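Local coordinates for secreted effector CSEP0064 (Blumeria graminis f. sp. hordei, PDB 6FMB), which binds host RNA as a non-catalytic homologue of fungal RNases and inhibits the degradation of host ribosomal RNA induced by ribosome-inactivating proteins, so preventing host cell death, at residues Y35-F39 against E50-P55; A67-Y71 against V83-V87. The contacts are given in a common frame with arbitrary orientation. Residue numbers count along the deposited sequence, not the author numbering.

Interaction 1: Y35-F39 against E50-P55; sequences YPATF and EVRQFP
The edge hairpin of the four-stranded antiparallel sheet in this RNase-like fold pairs strand 37-39 with strand 51-55, axes 4.8 Å apart at 161°. Glu50, extended (chi1 and chi2 t), carries OE2 to 2.7 Å from Arg52 NE in a salt bridge. Val51 and Phe39 form a hydrogen-bonded pair: Phe39 N to Val51 O 2.8 Å, Val51 N to Phe39 O 3.1 Å. Arg52 (chi1 m) faces Thr38 in a non-hydrogen-bonded pair, CA-CA 4.7 Å, with Thr38 CG2 over one face of its guanidinium; NH1 hydrogen-bonds the carbonyls of Ala24 and Tyr27. Gln53 closes the next pair, N 3.0 Å from Ala37 O and O 3.2 Å from Ala37 N; its side chain (chi1 t) sets OE1 3.4 Å from Tyr35 CE2, at the ring edge, and a water joins NE2 (3.0 Å) to Tyr35 OH (2.8 Å). Phe54 (chi1 t) packs CD1 4.1 Å from Tyr35 CB. Pro36 follows a cis peptide, and Pro55 CG makes a CH-pi contact 3.8 Å from the Tyr35 (chi1 m) ring centroid.

Interaction 2: A67-Y71 against V83-V87; sequences AVKYY and VFSSV
Two antiparallel strands of a beta hairpin, 70-75 and 81-85, meet here at the open end, away from their connecting turn. Tyr70 and Ser85 form a non-hydrogen-bonded pair with CA atoms 4.3 Å apart; Tyr71 and Phe84 form the hydrogen-bonded pair, CA-CA 5.4 Å, with hydrogen bonds from Tyr71 N to Phe84 O and from Phe84 N to Tyr71 O, both 2.9 Å. Beyond the strands, Ser86 N still donates a hydrogen bond to Lys69 O (2.9 Å), and Ser86 centres an inverse gamma turn. Lys69 (phi/psi -106/-37) departs from the extended backbone, its CA-to-CB bond pointing away from 83-87.

Tyr71 adopts chi1 p (61°) and chi2 90°, which lays its ring across the pair so that Phe84 CB sits over its face, 3.9 Å from the centroid, in a CH-pi contact. Phe84 takes chi1 m, carrying its own ring aside: the planes are 27° apart but slid, with centroids 5.4 Å apart and little overlap. On the sheet face opposite Tyr71 and Phe84, Tyr70 (chi1 m) brings CE1 to 3.6 Å from Ser85 OG. Ser85 (chi1 t) shares a water, 2.6 Å from its OG, that donates to Lys69 O at 3.0 Å.

Tyr70 and Val83 pack on Cys7, which is disulfide-bonded to Cys93, and so join this hairpin to strand 4-7; Tyr70 also touches strand 10-13, while Tyr71 leans on Gln53 of strand 51-56.

In the fold
Interactions 1 and 2 are successive hairpins of one four-stranded antiparallel sheet, ordered 37-39, 51-56, 70-75, 81-85, with centres about 13 Å apart. Strands 51-56 and 70-75 are neighbours, so the two contacts share a seam. There Gln53 NE2 lies 3.5 Å from Tyr71 CG, and Phe54 O is 3.6 Å from Tyr71 CB. Just before strand 70-75, Val68 CG2 packs 3.5 Å from Tyr35 OH and 3.6 Å from Pro55 CG, with Trp63 against Tyr35 and Pro55. On one face of the sheet, Phe54 packs on helix 14-24, and Tyr70 and Val83 pack on the three-stranded sheet of 4-7, 10-13 and 94-96. Its RNase-like architecture is kept although the protein is non-catalytic.

Interaction 1: Y35-F39 against E50-P55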
loop_
_atom_site.group_PDB
_atom_site.type_symbol
_atom_site.label_atom_id
_atom_site.label_comp_id
_atom_site.label_asym_id
_atom_site.label_seq_id
_atom_site.Cartn_x
_atom_site.Cartn_y
_atom_site.Cartn_z
ATOM N N TYR A 35 0.718 11.293 -4.011
ATOM C CA TYR A 35 0.985 9.864 -4.215
ATOM C C TYR A 35 0.565 9.452 -5.625
ATOM O O TYR A 35 -0.246 10.150 -6.250
ATOM C CB TYR A 35 0.246 9.054 -3.116
ATOM C CG TYR A 35 0.886 9.322 -1.771
ATOM C CD1 TYR A 35 0.526 10.424 -1.012
ATOM C CD2 TYR A 35 1.939 8.530 -1.304
ATOM C CE1 TYR A 35 1.175 10.731 0.181
ATOM C CE2 TYR A 35 2.576 8.810 -0.102
ATOM C CZ TYR A 35 2.199 9.912 0.627
ATOM O OH TYR A 35 2.837 10.213 1.802
ATOM N N PRO A 36 1.054 8.340 -6.163
ATOM C CA PRO A 36 1.984 7.381 -5.568
ATOM C C PRO A 36 3.453 7.782 -5.653
ATOM O O PRO A 36 3.847 8.551 -6.546
ATOM C CB PRO A 36 1.768 6.138 -6.454
ATOM C CG PRO A 36 1.472 6.724 -7.809
ATOM C CD PRO A 36 0.603 7.908 -7.494
ATOM N N ALA A 37 4.258 7.227 -4.751
ATOM C CA ALA A 37 5.701 7.207 -4.954
ATOM C C ALA A 37 6.004 6.086 -5.948
ATOM O O ALA A 37 5.290 5.065 -5.988
ATOM C CB ALA A 37 6.455 6.973 -3.646
ATOM N N THR A 38 7.072 6.251 -6.734
ATOM C CA THR A 38 7.468 5.239 -7.706
ATOM C C THR A 38 8.897 4.787 -7.451
ATOM O O THR A 38 9.769 5.562 -7.023
ATOM C CB THR A 38 7.353 5.733 -9.160
ATOM O OG1 THR A 38 8.276 6.804 -9.390
ATOM C CG2 THR A 38 5.945 6.199 -9.465
ATOM N N PHE A 39 9.135 3.511 -7.732
ATOM C CA PHE A 39 10.447 2.876 -7.604
ATOM C C PHE A 39 10.688 2.152 -8.911
ATOM O O PHE A 39 10.113 1.091 -9.152
ATOM C CB PHE A 39 10.491 1.901 -6.420
ATOM C CG PHE A 39 10.198 2.553 -5.105
ATOM C CD1 PHE A 39 8.887 2.729 -4.667
ATOM C CD2 PHE A 39 11.230 3.001 -4.292
ATOM C CE1 PHE A 39 8.621 3.348 -3.448
ATOM C CE2 PHE A 39 10.969 3.594 -3.068
ATOM C CZ PHE A 39 9.663 3.778 -2.651
ATOM N N GLU A 50 8.440 -2.320 -11.700
ATOM C CA GLU A 50 8.107 -1.051 -11.052
ATOM C C GLU A 50 7.243 -1.295 -9.818
ATOM O O GLU A 50 6.266 -2.043 -9.881
ATOM C CB GLU A 50 7.380 -0.099 -12.015
ATOM C CG GLU A 50 7.009 1.243 -11.393
ATOM C CD GLU A 50 6.382 2.245 -12.375
ATOM O OE1 GLU A 50 6.922 2.478 -13.420
ATOM O OE2 GLU A 50 5.336 2.800 -12.040
ATOM N N VAL A 51 7.618 -0.663 -8.708
ATOM C CA VAL A 51 6.850 -0.723 -7.461
ATOM C C VAL A 51 6.326 0.683 -7.145
ATOM O O VAL A 51 6.997 1.692 -7.424
ATOM C CB VAL A 51 7.720 -1.296 -6.312
ATOM C CG1 VAL A 51 7.090 -1.069 -4.943
ATOM C CG2 VAL A 51 7.938 -2.780 -6.529
ATOM N N ARG A 52 5.126 0.732 -6.579
ATOM C CA ARG A 52 4.497 1.974 -6.173
ATOM C C ARG A 52 4.018 1.892 -4.727
ATOM O O ARG A 52 3.604 0.831 -4.231
ATOM C CB ARG A 52 3.339 2.331 -7.110
ATOM C CG ARG A 52 3.817 2.731 -8.494
ATOM C CD ARG A 52 2.684 3.132 -9.409
ATOM N NE ARG A 52 3.219 3.719 -10.629
ATOM C CZ ARG A 52 2.617 4.643 -11.369
ATOM N NH1 ARG A 52 1.393 5.040 -11.093
ATOM N NH2 ARG A 52 3.252 5.132 -12.425
ATOM N N GLN A 53 4.083 3.052 -4.063
ATOM C CA GLN A 53 3.596 3.251 -2.701
ATOM C C GLN A 53 2.298 4.057 -2.752
ATOM O O GLN A 53 2.277 5.124 -3.368
ATOM C CB GLN A 53 4.623 3.988 -1.848
ATOM C CG GLN A 53 4.228 4.132 -0.372
ATOM C CD GLN A 53 4.537 5.469 0.258
ATOM O OE1 GLN A 53 4.946 6.395 -0.413
ATOM N NE2 GLN A 53 4.294 5.578 1.560
ATOM N N PHE A 54 1.228 3.550 -2.111
ATOM C CA PHE A 54 -0.042 4.283 -2.107
ATOM C C PHE A 54 -0.686 4.095 -0.745
ATOM O O PHE A 54 -0.683 2.979 -0.201
ATOM C CB PHE A 54 -0.965 3.811 -3.244
ATOM C CG PHE A 54 -2.108 4.759 -3.522
ATOM C CD1 PHE A 54 -1.943 5.855 -4.370
ATOM C CD2 PHE A 54 -3.363 4.571 -2.942
ATOM C CE1 PHE A 54 -2.972 6.752 -4.593
ATOM C CE2 PHE A 54 -4.402 5.466 -3.184
ATOM C CZ PHE A 54 -4.202 6.557 -4.017
ATOM N N PRO A 55 -1.243 5.171 -0.161
ATOM C CA PRO A 55 -1.811 5.016 1.175
ATOM C C PRO A 55 -3.105 4.190 1.205
ATOM O O PRO A 55 -3.799 4.051 0.184
ATOM C CB PRO A 55 -2.071 6.478 1.626
ATOM C CG PRO A 55 -1.197 7.323 0.749
ATOM C CD PRO A 55 -1.273 6.600 -0.568
HETATM O O HOH W 1 4.375 8.187 2.993
#

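Interaction 2: A67-Y71 against V83-V87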
loop_
_atom_site.group_PDB
_atom_site.type_symbol
_atom_site.label_atom_id
_atom_site.label_comp_id
_atom_site.label_asym_id
_atom_site.label_seq_id
_atom_site.Cartn_x
_atom_site.Cartn_y
_atom_site.Cartn_z
ATOM N N ALA A 67 -2.904 13.064 6.443
ATOM C CA ALA A 67 -1.977 12.160 7.112
ATOM C C ALA A 67 -1.967 10.770 6.461
ATOM O O ALA A 67 -3.018 10.279 6.029
ATOM C CB ALA A 67 -2.389 12.020 8.564
ATOM N N VAL A 68 -0.785 10.156 6.362
ATOM C CA VAL A 68 -0.640 8.750 5.953
ATOM C C VAL A 68 -0.255 7.942 7.198
ATOM O O VAL A 68 0.755 8.214 7.823
ATOM C CB VAL A 68 0.415 8.607 4.832
ATOM C CG1 VAL A 68 0.752 7.152 4.532
ATOM C CG2 VAL A 68 -0.061 9.316 3.578
ATOM N N LYS A 69 -1.126 7.014 7.574
ATOM C CA LYS A 69 -0.944 6.104 8.719
ATOM C C LYS A 69 -0.611 4.672 8.295
ATOM O O LYS A 69 0.113 3.973 9.013
ATOM C CB LYS A 69 -2.220 6.044 9.565
ATOM C CG LYS A 69 -2.495 7.289 10.409
ATOM C CD LYS A 69 -3.826 7.231 11.167
ATOM C CE LYS A 69 -4.027 5.904 11.897
ATOM N NZ LYS A 69 -5.099 5.907 12.939
ATOM N N TYR A 70 -1.220 4.220 7.194
ATOM C CA TYR A 70 -0.969 2.908 6.582
ATOM C C TYR A 70 -0.738 3.092 5.097
ATOM O O TYR A 70 -1.292 4.010 4.481
ATOM C CB TYR A 70 -2.163 1.944 6.776
ATOM C CG TYR A 70 -2.684 1.927 8.199
ATOM C CD1 TYR A 70 -2.016 1.211 9.187
ATOM C CD2 TYR A 70 -3.814 2.658 8.573
ATOM C CE1 TYR A 70 -2.465 1.193 10.498
ATOM C CE2 TYR A 70 -4.268 2.644 9.892
ATOM C CZ TYR A 70 -3.574 1.919 10.847
ATOM O OH TYR A 70 -3.976 1.894 12.159
ATOM N N TYR A 71 0.051 2.198 4.507
ATOM C CA TYR A 71 0.274 2.244 3.064
ATOM C C TYR A 71 0.614 0.880 2.526
ATOM O O TYR A 71 1.020 -0.012 3.270
ATOM C CB TYR A 71 1.370 3.257 2.690
ATOM C CG TYR A 71 2.750 2.979 3.273
ATOM C CD1 TYR A 71 3.666 2.185 2.584
ATOM C CD2 TYR A 71 3.161 3.564 4.474
ATOM C CE1 TYR A 71 4.926 1.952 3.097
ATOM C CE2 TYR A 71 4.436 3.335 4.987
ATOM C CZ TYR A 71 5.307 2.520 4.301
ATOM O OH TYR A 71 6.570 2.290 4.814
ATOM N N VAL A 83 1.851 -4.556 3.128
ATOM C CA VAL A 83 1.154 -3.487 3.819
ATOM C C VAL A 83 1.967 -3.081 5.056
ATOM O O VAL A 83 2.524 -3.936 5.754
ATOM C CB VAL A 83 -0.296 -3.891 4.197
ATOM C CG1 VAL A 83 -1.092 -2.725 4.779
ATOM C CG2 VAL A 83 -1.018 -4.482 2.976
ATOM N N PHE A 84 2.010 -1.774 5.321
ATOM C CA PHE A 84 2.815 -1.191 6.399
ATOM C C PHE A 84 2.048 -0.124 7.154
ATOM O O PHE A 84 1.139 0.498 6.612
ATOM C CB PHE A 84 4.085 -0.530 5.826
ATOM C CG PHE A 84 4.913 -1.471 5.044
ATOM C CD1 PHE A 84 5.867 -2.248 5.673
ATOM C CD2 PHE A 84 4.683 -1.649 3.694
ATOM C CE1 PHE A 84 6.605 -3.188 4.956
ATOM C CE2 PHE A 84 5.393 -2.591 2.984
ATOM C CZ PHE A 84 6.350 -3.373 3.610
ATOM N N SER A 85 2.449 0.074 8.411
ATOM C CA SER A 85 2.034 1.236 9.185
ATOM C C SER A 85 3.208 2.193 9.297
ATOM O O SER A 85 4.358 1.764 9.349
ATOM C CB SER A 85 1.586 0.772 10.570
ATOM O OG SER A 85 0.947 1.810 11.262
ATOM N N SER A 86 2.937 3.487 9.356
ATOM C CA SER A 86 4.008 4.512 9.474
ATOM C C SER A 86 4.453 4.734 10.928
ATOM O O SER A 86 4.321 5.832 11.490
ATOM C CB SER A 86 3.554 5.831 8.833
ATOM O OG SER A 86 3.185 5.635 7.467
ATOM N N VAL A 87 5.029 3.672 11.487
ATOM C CA VAL A 87 5.622 3.603 12.820
ATOM C C VAL A 87 7.119 3.175 12.665
ATOM O O VAL A 87 7.706 3.361 11.601
ATOM C CB VAL A 87 4.761 2.696 13.719
ATOM C CG1 VAL A 87 3.358 3.255 13.794
ATOM C CG2 VAL A 87 4.679 1.256 13.223
HETATM O O HOH W 2 0.200 4.228 11.990
#